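Local coordinates for Adenylate/guanylate cyclase/hydrolase, alpha/beta fold family (Ruegeria pomeroyi, PDB 3MR7), which probably supplies the class III nucleotide cyclase domain, which would make cyclic AMP from ATP, of a longer protein that also has an alpha/beta-hydrolase domain, at the interface of chains A and B. Sequence-based numbering; all coordinates share one arbitrary frame. Chains: chain A/B, Adenylate/guanylate cyclase/hydrolase, alpha/beta fold family.

Contact 1: the interface of chains A and B. Residues chain A 20, 23-25, 30; chain B 26-27, 30.
A:Arg20 meets B:Glu26 end-on, the tip of NH1 facing OE2, the two chains crossing at about a right angle while their flat ends lie nearly coplanar, 28° between guanidinium and carboxylate. The contact is a salt bridge from NH1 to OE2; its modelled length is too short to trust at this resolution, and the N-H is not aimed well enough for a hydrogen bond. B:Glu26 bends at chi2 (-87°), which turns its carboxylate toward the arginine. Its CG separately approaches the CD1 methyl of A:Leu30, a tightly modelled contact on which nothing rests. The other methyl of that leucine, CD2, lies 4.0 Å from OE1 of B:Glu26.

Beside it B:Leu30 points its two methyls at different parts of the facing chain. Its CD2 lies 3.7 Å from the backbone O of A:Arg20. The amide N of A:Arg24 is 3.9 Å from CD2 of B:Leu30. In turn CD1 of B:Leu30 comes within 3.9 Å of CA of A:Asn25. The side chain of A:Asn25 crosses B:Leu30 at about a right angle. With CG anti to the backbone N (chi1 -155°), its amide ND2 stands 3.5 Å from the hydroxyl OG1 of B:Thr27, a polar approach rather than an established bond.

The site joins the start of helix 26-47 of chain B to the 3-10 helix 20-22, the following loop and helix 27-47 of chain A.

Contact 2: the interface of chains A and B. Residues chain A 14-15, 17-18, 20, 30, 33, 96; chain B 20-21.
B:Arg20 and B:Leu21 lie against A:Asp14 to A:Tyr18, this protein's Asp-X-X-Gly-Tyr form of a conserved class III cyclase stretch, whose aspartate is a metal ligand in the family. Polar contacts run largely through water. Water 1 joins the backbone N of B:Arg20, at 2.7 Å, to the carboxylate OD1 of A:Asp14, at 2.9 Å. The B:Arg20 chain, extended at chi2 (169°), turns at chi3 and carries its guanidinium past A:Leu30 to water 2 and A:Gly17. Water 2 sits at the guanidinium edge, in plane, 2.6 Å from NE of B:Arg20; it also meets the carbonyl oxygens of A:Met15 and A:Gly17 and bonds to water 1. Direct bonding from NH2 to A:Gly17 O is weak.

The two Arg20 side chains, of like charge, slide past each other in opposite directions. Each guanidinium has the other's CZ 3.7 Å above its plane, toward the rim, the planes 40° apart. CB of A:Tyr18 lies over the opposite face of the B:Arg20 group.

Among apolar contacts, CD of B:Arg20 is flanked by A:Leu30 CD2 at 3.5 Å and the selenium of selenomethionine A:Met15. B:Leu21 puts CD1 at the A:Tyr96 ring edge, 3.9 Å from CE1. A:Gln33 OE1 faces B:Arg20 O, two acceptors together, so its amide orientation is doubtful.

Contact 3: the interface of chains A and B. Residues chain A 19, 21-23; chain B 13, 33, 37, 55-57, 59-60.
The backbone N of A:Ser19 donates a hydrogen bond, 2.8 Å long, to the carbonyl O of B:Gly57. Next to it A:Leu21 pushes between several groups of chain B. The side chain of A:Leu21 crosses that of B:Gln33 at about a right angle, with A:Leu21 CD1 against the amide end, 3.7 Å from B:Gln33 CD. On the other branch, A:Leu21 CD2 touches the methyl CE of selenomethionine B:Met60 at 3.7 Å. CB of the leucine rests on the CG2 methyl of B:Thr55. Selenomethionine A:Met22, bent at chi2 and chi3, lays its selenium 3.5 Å from CA of B:Thr56, over the strand backbone.

A second layer sets these groups. The hydroxyl OG of A:Ser19, anti to its own backbone N (chi1 174°), accepts a hydrogen bond from the amide N of A:Leu21 at 3.1 Å and so ties the start of the 3-10 helix. The guanidinium of B:Arg37 has the selenium of B:Met60 over one face and bonds weakly to OG1 of B:Thr55. A:Glu23 OE2 stays 4.7 Å from B:Arg37 NH1, an opposite charge nearby without contact.

In the fold, the 3-10 helix 20-22 of chain A sits on the hairpin of strands 51-56 and 59-64 of chain B, beside its helix 26-47.

Contact 4: the interface of chains A and B. Residues chain A 18-21; chain B 15, 17-20, 26, 29.
B:Tyr18, which meets A:Arg20, has a left-handed backbone (phi 47°, psi 43°) directly after a positive phi at B:Gly17, so the chain turns sharply in this protein's form of the conserved Asp-X-X-Gly-(Phe/Tyr) stretch of class III cyclases. The carbonyl O of B:Tyr18 accepts a hydrogen bond from NH2 of A:Arg20, whose modelled length is implausibly short. As modelled, the oxygen lies in the guanidinium plane, whereas the donor stands well above the carbonyl plane, away from the lone pairs.

A:Arg20 reaches this oxygen by bending at chi2 (58°) and chi3, unlike B:Arg20, whose chi2 is extended. In the bend lies the methyl CE of selenomethionine B:Met15, 3.4 Å from CG of A:Arg20. That methyl is put there by a turn about the last torsion of B:Met15. CB of the same selenomethionine also touches A:Leu21, 3.9 Å from CD1.

Acidic B:Glu26 serves both arginines: besides its pairing with A:Arg20, its OE1 forms a salt bridge with NH1 of B:Arg20 in its own chain, at 2.8 Å. This shared carboxylate probably offsets some of the repulsion between the two guanidinium groups. Behind, CG2 of B:Val29 lies 3.9 Å above the centre of the B:Tyr18 ring.

Contact 1: the interface of chains A and B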
# COMPACT_ATOMS: atom_id res chain seq x y z
N ARG A 20 -0.35 -12.13 -3.12
CA ARG A 20 -1.28 -13.25 -3.39
C ARG A 20 -1.36 -13.67 -4.88
O ARG A 20 -1.97 -14.68 -5.23
CB ARG A 20 -2.69 -12.85 -2.92
CG ARG A 20 -3.16 -13.32 -1.52
CD ARG A 20 -2.28 -12.88 -0.38
NE ARG A 20 -2.80 -11.73 0.33
CZ ARG A 20 -3.38 -11.78 1.52
NH1 ARG A 20 -3.54 -12.94 2.14
NH2 ARG A 20 -3.81 -10.66 2.09
N GLU A 23 0.20 -16.59 -6.48
CA GLU A 23 -0.64 -17.79 -6.47
C GLU A 23 0.06 -18.87 -5.66
O GLU A 23 0.08 -20.04 -6.06
CB GLU A 23 -0.92 -18.31 -7.90
CG GLU A 23 -1.99 -17.53 -8.68
CD GLU A 23 -2.20 -18.03 -10.11
OE1 GLU A 23 -1.89 -19.20 -10.40
OE2 GLU A 23 -2.69 -17.24 -10.95
N ARG A 24 0.63 -18.49 -4.52
CA ARG A 24 1.30 -19.48 -3.70
C ARG A 24 1.18 -19.30 -2.17
O ARG A 24 1.24 -18.20 -1.64
CB ARG A 24 2.73 -19.68 -4.21
CG ARG A 24 3.80 -19.34 -3.26
CD ARG A 24 5.09 -20.00 -3.74
NE ARG A 24 5.35 -19.74 -5.15
CZ ARG A 24 6.17 -18.79 -5.60
NH1 ARG A 24 6.81 -18.00 -4.74
NH2 ARG A 24 6.35 -18.62 -6.90
N ASN A 25 0.95 -20.42 -1.48
CA ASN A 25 0.86 -20.42 -0.03
C ASN A 25 2.25 -20.43 0.57
O ASN A 25 3.06 -21.35 0.34
CB ASN A 25 0.02 -21.59 0.49
CG ASN A 25 -0.60 -21.31 1.85
OD1 ASN A 25 -0.01 -20.63 2.69
ND2 ASN A 25 -1.79 -21.84 2.08
N LEU A 30 4.58 -16.93 6.23
CA LEU A 30 3.46 -16.60 7.11
C LEU A 30 3.70 -17.04 8.56
O LEU A 30 3.18 -16.42 9.49
CB LEU A 30 2.16 -17.21 6.58
CG LEU A 30 1.77 -16.87 5.13
CD1 LEU A 30 0.58 -17.69 4.75
CD2 LEU A 30 1.47 -15.39 4.97
N GLU B 26 -4.87 -18.77 4.40
CA GLU B 26 -4.61 -18.12 3.12
C GLU B 26 -5.33 -18.85 2.01
O GLU B 26 -5.92 -18.23 1.12
CB GLU B 26 -3.12 -18.05 2.83
CG GLU B 26 -2.38 -17.05 3.68
CD GLU B 26 -2.38 -15.69 3.07
OE1 GLU B 26 -1.49 -15.41 2.24
OE2 GLU B 26 -3.28 -14.89 3.43
N THR B 27 -5.27 -20.18 2.09
CA THR B 27 -5.90 -21.07 1.11
C THR B 27 -7.17 -20.55 0.40
O THR B 27 -7.20 -20.46 -0.83
CB THR B 27 -6.25 -22.42 1.73
OG1 THR B 27 -5.15 -22.89 2.53
CG2 THR B 27 -6.53 -23.40 0.63
N LEU B 30 -6.55 -17.19 -1.73
CA LEU B 30 -5.70 -17.49 -2.88
C LEU B 30 -6.53 -18.00 -4.04
O LEU B 30 -6.35 -17.56 -5.17
CB LEU B 30 -4.62 -18.50 -2.51
CG LEU B 30 -3.45 -17.98 -1.68
CD1 LEU B 30 -2.73 -19.11 -0.92
CD2 LEU B 30 -2.48 -17.18 -2.58

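Contact 2: the interface of chains A and B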
# COMPACT_ATOMS: atom_id res chain seq x y z
N ASP A 14 1.00 -2.94 8.91
CA ASP A 14 0.63 -4.03 8.00
C ASP A 14 1.91 -4.67 7.50
O ASP A 14 3.00 -4.15 7.72
CB ASP A 14 -0.15 -3.48 6.81
CG ASP A 14 -1.08 -4.51 6.15
OD1 ASP A 14 -1.00 -5.76 6.37
OD2 ASP A 14 -1.92 -4.02 5.35
N MSE A 15 1.80 -5.80 6.84
CA MSE A 15 2.96 -6.49 6.33
C MSE A 15 3.09 -6.17 4.87
O MSE A 15 2.11 -6.26 4.12
CB MSE A 15 2.81 -7.99 6.47
CG MSE A 15 4.11 -8.70 6.13
SE MSE A 15 3.93 -10.63 5.91
CE MSE A 15 5.77 -11.09 5.52
N GLY A 17 4.51 -6.75 0.98
CA GLY A 17 5.12 -7.75 0.12
C GLY A 17 4.33 -9.02 -0.03
O GLY A 17 3.20 -9.14 0.44
N TYR A 18 4.93 -9.98 -0.72
CA TYR A 18 4.37 -11.31 -0.89
C TYR A 18 2.99 -11.33 -1.51
O TYR A 18 2.09 -11.96 -0.99
CB TYR A 18 4.41 -12.09 0.43
CG TYR A 18 5.82 -12.55 0.72
CD1 TYR A 18 6.33 -13.66 0.07
CD2 TYR A 18 6.66 -11.85 1.58
CE1 TYR A 18 7.63 -14.09 0.28
CE2 TYR A 18 7.98 -12.27 1.80
CZ TYR A 18 8.45 -13.40 1.14
OH TYR A 18 9.73 -13.87 1.32
N ARG A 20 -0.35 -12.13 -3.12
CA ARG A 20 -1.28 -13.25 -3.39
C ARG A 20 -1.36 -13.67 -4.88
O ARG A 20 -1.97 -14.68 -5.23
CB ARG A 20 -2.69 -12.85 -2.92
CG ARG A 20 -3.16 -13.32 -1.52
CD ARG A 20 -2.28 -12.88 -0.38
NE ARG A 20 -2.80 -11.73 0.33
CZ ARG A 20 -3.38 -11.78 1.52
NH1 ARG A 20 -3.54 -12.94 2.14
NH2 ARG A 20 -3.81 -10.66 2.09
N LEU A 30 4.58 -16.93 6.23
CA LEU A 30 3.46 -16.60 7.11
C LEU A 30 3.70 -17.04 8.56
O LEU A 30 3.18 -16.42 9.49
CB LEU A 30 2.16 -17.21 6.58
CG LEU A 30 1.77 -16.87 5.13
CD1 LEU A 30 0.58 -17.69 4.75
CD2 LEU A 30 1.47 -15.39 4.97
N GLN A 33 6.13 -14.44 10.25
CA GLN A 33 5.46 -13.22 10.70
C GLN A 33 4.64 -13.51 11.95
O GLN A 33 4.60 -12.69 12.87
CB GLN A 33 4.65 -12.51 9.60
CG GLN A 33 3.16 -12.65 9.69
CD GLN A 33 2.51 -11.67 10.65
OE1 GLN A 33 1.33 -11.81 10.97
NE2 GLN A 33 3.26 -10.68 11.13
N TYR A 96 7.49 -4.84 7.75
CA TYR A 96 6.25 -4.15 8.09
C TYR A 96 6.23 -2.70 7.55
O TYR A 96 7.27 -2.14 7.21
CB TYR A 96 6.05 -4.21 9.58
CG TYR A 96 5.83 -5.63 10.08
CD1 TYR A 96 4.63 -6.29 9.86
CD2 TYR A 96 6.82 -6.29 10.77
CE1 TYR A 96 4.43 -7.57 10.32
CE2 TYR A 96 6.65 -7.56 11.22
CZ TYR A 96 5.46 -8.21 11.01
OH TYR A 96 5.30 -9.50 11.48
N ARG B 20 -2.19 -10.00 6.55
CA ARG B 20 -1.75 -11.27 7.07
C ARG B 20 -1.54 -11.14 8.53
O ARG B 20 -1.17 -12.09 9.18
CB ARG B 20 -0.46 -11.69 6.44
CG ARG B 20 -0.58 -11.87 4.96
CD ARG B 20 0.79 -12.00 4.42
NE ARG B 20 0.87 -11.30 3.16
CZ ARG B 20 0.56 -11.86 2.00
NH1 ARG B 20 0.18 -13.14 1.96
NH2 ARG B 20 0.66 -11.13 0.90
N LEU B 21 -1.80 -9.96 9.07
CA LEU B 21 -1.67 -9.84 10.50
C LEU B 21 -2.90 -10.45 11.14
O LEU B 21 -3.02 -10.50 12.37
CB LEU B 21 -1.49 -8.40 10.92
CG LEU B 21 -0.07 -7.86 10.96
CD1 LEU B 21 0.67 -8.09 9.65
CD2 LEU B 21 -0.14 -6.37 11.29
O HOH W 1 -0.80 -8.27 5.01
O HOH W 2 1.11 -8.72 2.80

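Contact 3: the interface of chains A and B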
# COMPACT_ATOMS: atom_id res chain seq x y z
N SER A 19 2.85 -10.68 -2.66
CA SER A 19 1.59 -10.68 -3.39
C SER A 19 0.91 -12.06 -3.57
O SER A 19 1.51 -13.00 -4.11
CB SER A 19 1.77 -9.98 -4.76
OG SER A 19 0.60 -10.06 -5.58
N LEU A 21 -0.77 -12.88 -5.77
CA LEU A 21 -0.87 -13.15 -7.18
C LEU A 21 0.25 -14.03 -7.58
O LEU A 21 0.26 -14.52 -8.70
CB LEU A 21 -0.80 -11.85 -7.98
CG LEU A 21 -2.11 -11.11 -8.25
CD1 LEU A 21 -2.80 -10.74 -6.96
CD2 LEU A 21 -1.84 -9.87 -9.07
N MSE A 22 1.22 -14.22 -6.68
CA MSE A 22 2.22 -15.28 -6.83
C MSE A 22 1.50 -16.63 -6.82
O MSE A 22 2.09 -17.69 -7.11
CB MSE A 22 3.27 -15.22 -5.71
CG MSE A 22 4.45 -14.30 -6.00
SE MSE A 22 4.95 -14.50 -7.72
CE MSE A 22 6.47 -15.44 -7.54
N GLU A 23 0.20 -16.59 -6.48
CA GLU A 23 -0.64 -17.79 -6.47
C GLU A 23 0.06 -18.87 -5.66
O GLU A 23 0.08 -20.04 -6.06
CB GLU A 23 -0.92 -18.31 -7.90
CG GLU A 23 -1.99 -17.53 -8.68
CD GLU A 23 -2.20 -18.03 -10.11
OE1 GLU A 23 -1.89 -19.20 -10.40
OE2 GLU A 23 -2.69 -17.24 -10.95
N ALA B 13 -0.55 -4.14 -10.91
CA ALA B 13 -1.75 -4.50 -10.17
C ALA B 13 -1.40 -5.42 -9.01
O ALA B 13 -0.63 -6.37 -9.17
CB ALA B 13 -2.71 -5.20 -11.07
N GLN B 33 -8.78 -15.33 -5.89
CA GLN B 33 -8.01 -14.41 -6.70
C GLN B 33 -7.51 -15.20 -7.91
O GLN B 33 -7.52 -14.70 -9.03
CB GLN B 33 -6.88 -13.75 -5.89
CG GLN B 33 -5.45 -14.10 -6.31
CD GLN B 33 -5.06 -13.53 -7.66
OE1 GLN B 33 -5.46 -12.43 -8.03
NE2 GLN B 33 -4.29 -14.29 -8.42
N ARG B 37 -8.01 -13.96 -11.73
CA ARG B 37 -6.84 -13.80 -12.58
C ARG B 37 -7.05 -14.46 -13.93
O ARG B 37 -6.76 -13.86 -14.96
CB ARG B 37 -5.60 -14.33 -11.88
CG ARG B 37 -4.35 -14.28 -12.72
CD ARG B 37 -3.84 -12.86 -12.82
NE ARG B 37 -2.71 -12.78 -13.75
CZ ARG B 37 -1.43 -12.85 -13.40
NH1 ARG B 37 -1.09 -12.99 -12.14
NH2 ARG B 37 -0.49 -12.78 -14.32
N THR B 55 4.97 -11.80 -12.85
CA THR B 55 4.36 -11.59 -11.53
C THR B 55 5.38 -11.86 -10.44
O THR B 55 6.21 -12.74 -10.58
CB THR B 55 3.16 -12.50 -11.31
OG1 THR B 55 2.21 -12.28 -12.36
CG2 THR B 55 2.51 -12.18 -9.96
N THR B 56 5.33 -11.10 -9.36
CA THR B 56 6.28 -11.31 -8.27
C THR B 56 5.61 -10.96 -6.96
O THR B 56 4.40 -10.75 -6.91
CB THR B 56 7.53 -10.44 -8.42
OG1 THR B 56 7.18 -9.05 -8.28
CG2 THR B 56 8.21 -10.68 -9.77
N GLY B 57 6.43 -10.88 -5.91
CA GLY B 57 5.97 -10.52 -4.59
C GLY B 57 5.37 -9.13 -4.58
O GLY B 57 4.61 -8.76 -3.68
N GLY B 59 3.63 -7.96 -7.16
CA GLY B 59 2.42 -8.04 -7.95
C GLY B 59 2.68 -8.44 -9.38
O GLY B 59 3.75 -9.01 -9.69
N MSE B 60 1.71 -8.12 -10.24
CA MSE B 60 1.84 -8.30 -11.69
C MSE B 60 2.18 -7.01 -12.50
O MSE B 60 1.72 -5.92 -12.17
CB MSE B 60 0.57 -8.92 -12.22
CG MSE B 60 0.38 -8.78 -13.71
SE MSE B 60 -1.50 -9.12 -14.05
CE MSE B 60 -2.22 -8.30 -12.44

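Contact 4: the interface of chains A and B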
# COMPACT_ATOMS: atom_id res chain seq x y z
N TYR A 18 4.93 -9.98 -0.72
CA TYR A 18 4.37 -11.31 -0.89
C TYR A 18 2.99 -11.33 -1.51
O TYR A 18 2.09 -11.96 -0.99
CB TYR A 18 4.41 -12.09 0.43
CG TYR A 18 5.82 -12.55 0.72
CD1 TYR A 18 6.33 -13.66 0.07
CD2 TYR A 18 6.66 -11.85 1.58
CE1 TYR A 18 7.63 -14.09 0.28
CE2 TYR A 18 7.98 -12.27 1.80
CZ TYR A 18 8.45 -13.40 1.14
OH TYR A 18 9.73 -13.87 1.32
N SER A 19 2.85 -10.68 -2.66
CA SER A 19 1.59 -10.68 -3.39
C SER A 19 0.91 -12.06 -3.57
O SER A 19 1.51 -13.00 -4.11
CB SER A 19 1.77 -9.98 -4.76
OG SER A 19 0.60 -10.06 -5.58
N ARG A 20 -0.35 -12.13 -3.12
CA ARG A 20 -1.28 -13.25 -3.39
C ARG A 20 -1.36 -13.67 -4.88
O ARG A 20 -1.97 -14.68 -5.23
CB ARG A 20 -2.69 -12.85 -2.92
CG ARG A 20 -3.16 -13.32 -1.52
CD ARG A 20 -2.28 -12.88 -0.38
NE ARG A 20 -2.80 -11.73 0.33
CZ ARG A 20 -3.38 -11.78 1.52
NH1 ARG A 20 -3.54 -12.94 2.14
NH2 ARG A 20 -3.81 -10.66 2.09
N LEU A 21 -0.77 -12.88 -5.77
CA LEU A 21 -0.87 -13.15 -7.18
C LEU A 21 0.25 -14.03 -7.58
O LEU A 21 0.26 -14.52 -8.70
CB LEU A 21 -0.80 -11.85 -7.98
CG LEU A 21 -2.11 -11.11 -8.25
CD1 LEU A 21 -2.80 -10.74 -6.96
CD2 LEU A 21 -1.84 -9.87 -9.07
N MSE B 15 -3.33 -7.15 -5.10
CA MSE B 15 -4.59 -7.39 -4.38
C MSE B 15 -4.63 -6.64 -3.05
O MSE B 15 -3.68 -6.67 -2.29
CB MSE B 15 -4.80 -8.87 -4.14
CG MSE B 15 -6.26 -9.25 -3.94
SE MSE B 15 -6.54 -10.98 -3.00
CE MSE B 15 -5.36 -10.68 -1.48
N GLY B 17 -6.20 -5.71 0.83
CA GLY B 17 -6.95 -6.29 1.92
C GLY B 17 -6.38 -7.59 2.42
O GLY B 17 -5.26 -7.91 2.11
N TYR B 18 -7.16 -8.30 3.23
CA TYR B 18 -6.76 -9.57 3.85
C TYR B 18 -5.39 -9.53 4.50
O TYR B 18 -4.61 -10.47 4.39
CB TYR B 18 -6.87 -10.75 2.87
CG TYR B 18 -8.27 -10.99 2.42
CD1 TYR B 18 -9.03 -12.03 2.96
CD2 TYR B 18 -8.86 -10.16 1.48
CE1 TYR B 18 -10.34 -12.24 2.56
CE2 TYR B 18 -10.18 -10.35 1.10
CZ TYR B 18 -10.91 -11.39 1.63
OH TYR B 18 -12.21 -11.57 1.21
N SER B 19 -5.12 -8.44 5.21
CA SER B 19 -3.88 -8.35 5.96
C SER B 19 -3.47 -9.69 6.59
O SER B 19 -4.31 -10.43 7.10
CB SER B 19 -3.98 -7.27 7.04
OG SER B 19 -2.89 -7.36 7.93
N ARG B 20 -2.19 -10.00 6.55
CA ARG B 20 -1.75 -11.27 7.07
C ARG B 20 -1.54 -11.14 8.53
O ARG B 20 -1.17 -12.09 9.18
CB ARG B 20 -0.46 -11.69 6.44
CG ARG B 20 -0.58 -11.87 4.96
CD ARG B 20 0.79 -12.00 4.42
NE ARG B 20 0.87 -11.30 3.16
CZ ARG B 20 0.56 -11.86 2.00
NH1 ARG B 20 0.18 -13.14 1.96
NH2 ARG B 20 0.66 -11.13 0.90
N GLU B 26 -4.87 -18.77 4.40
CA GLU B 26 -4.61 -18.12 3.12
C GLU B 26 -5.33 -18.85 2.01
O GLU B 26 -5.92 -18.23 1.12
CB GLU B 26 -3.12 -18.05 2.83
CG GLU B 26 -2.38 -17.05 3.68
CD GLU B 26 -2.38 -15.69 3.07
OE1 GLU B 26 -1.49 -15.41 2.24
OE2 GLU B 26 -3.28 -14.89 3.43
N VAL B 29 -8.72 -17.44 0.15
CA VAL B 29 -8.53 -16.22 -0.63
C VAL B 29 -7.62 -16.41 -1.87
O VAL B 29 -7.89 -15.87 -2.95
CB VAL B 29 -8.05 -15.02 0.26
CG1 VAL B 29 -6.73 -15.33 0.95
CG2 VAL B 29 -7.95 -13.74 -0.55

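The four contacts are neighbouring parts of one two-fold symmetric interface. Contact 4 is central, with its C-alpha centre about 7 Å from that of contact 1, 8 Å from contact 2 and 9 Å from contact 3; contacts 2 and 3 are about 14 Å apart. A:Arg20 takes part in contacts 1, 2 and 4, A:Leu21 in contacts 3 and 4, and A:Glu23 in contacts 1 and 3, so the short segment around the 3-10 helix 20-22 links all of them. Class III cyclases generally work as dimers, but the structure alone does not show whether this pairing is the active one.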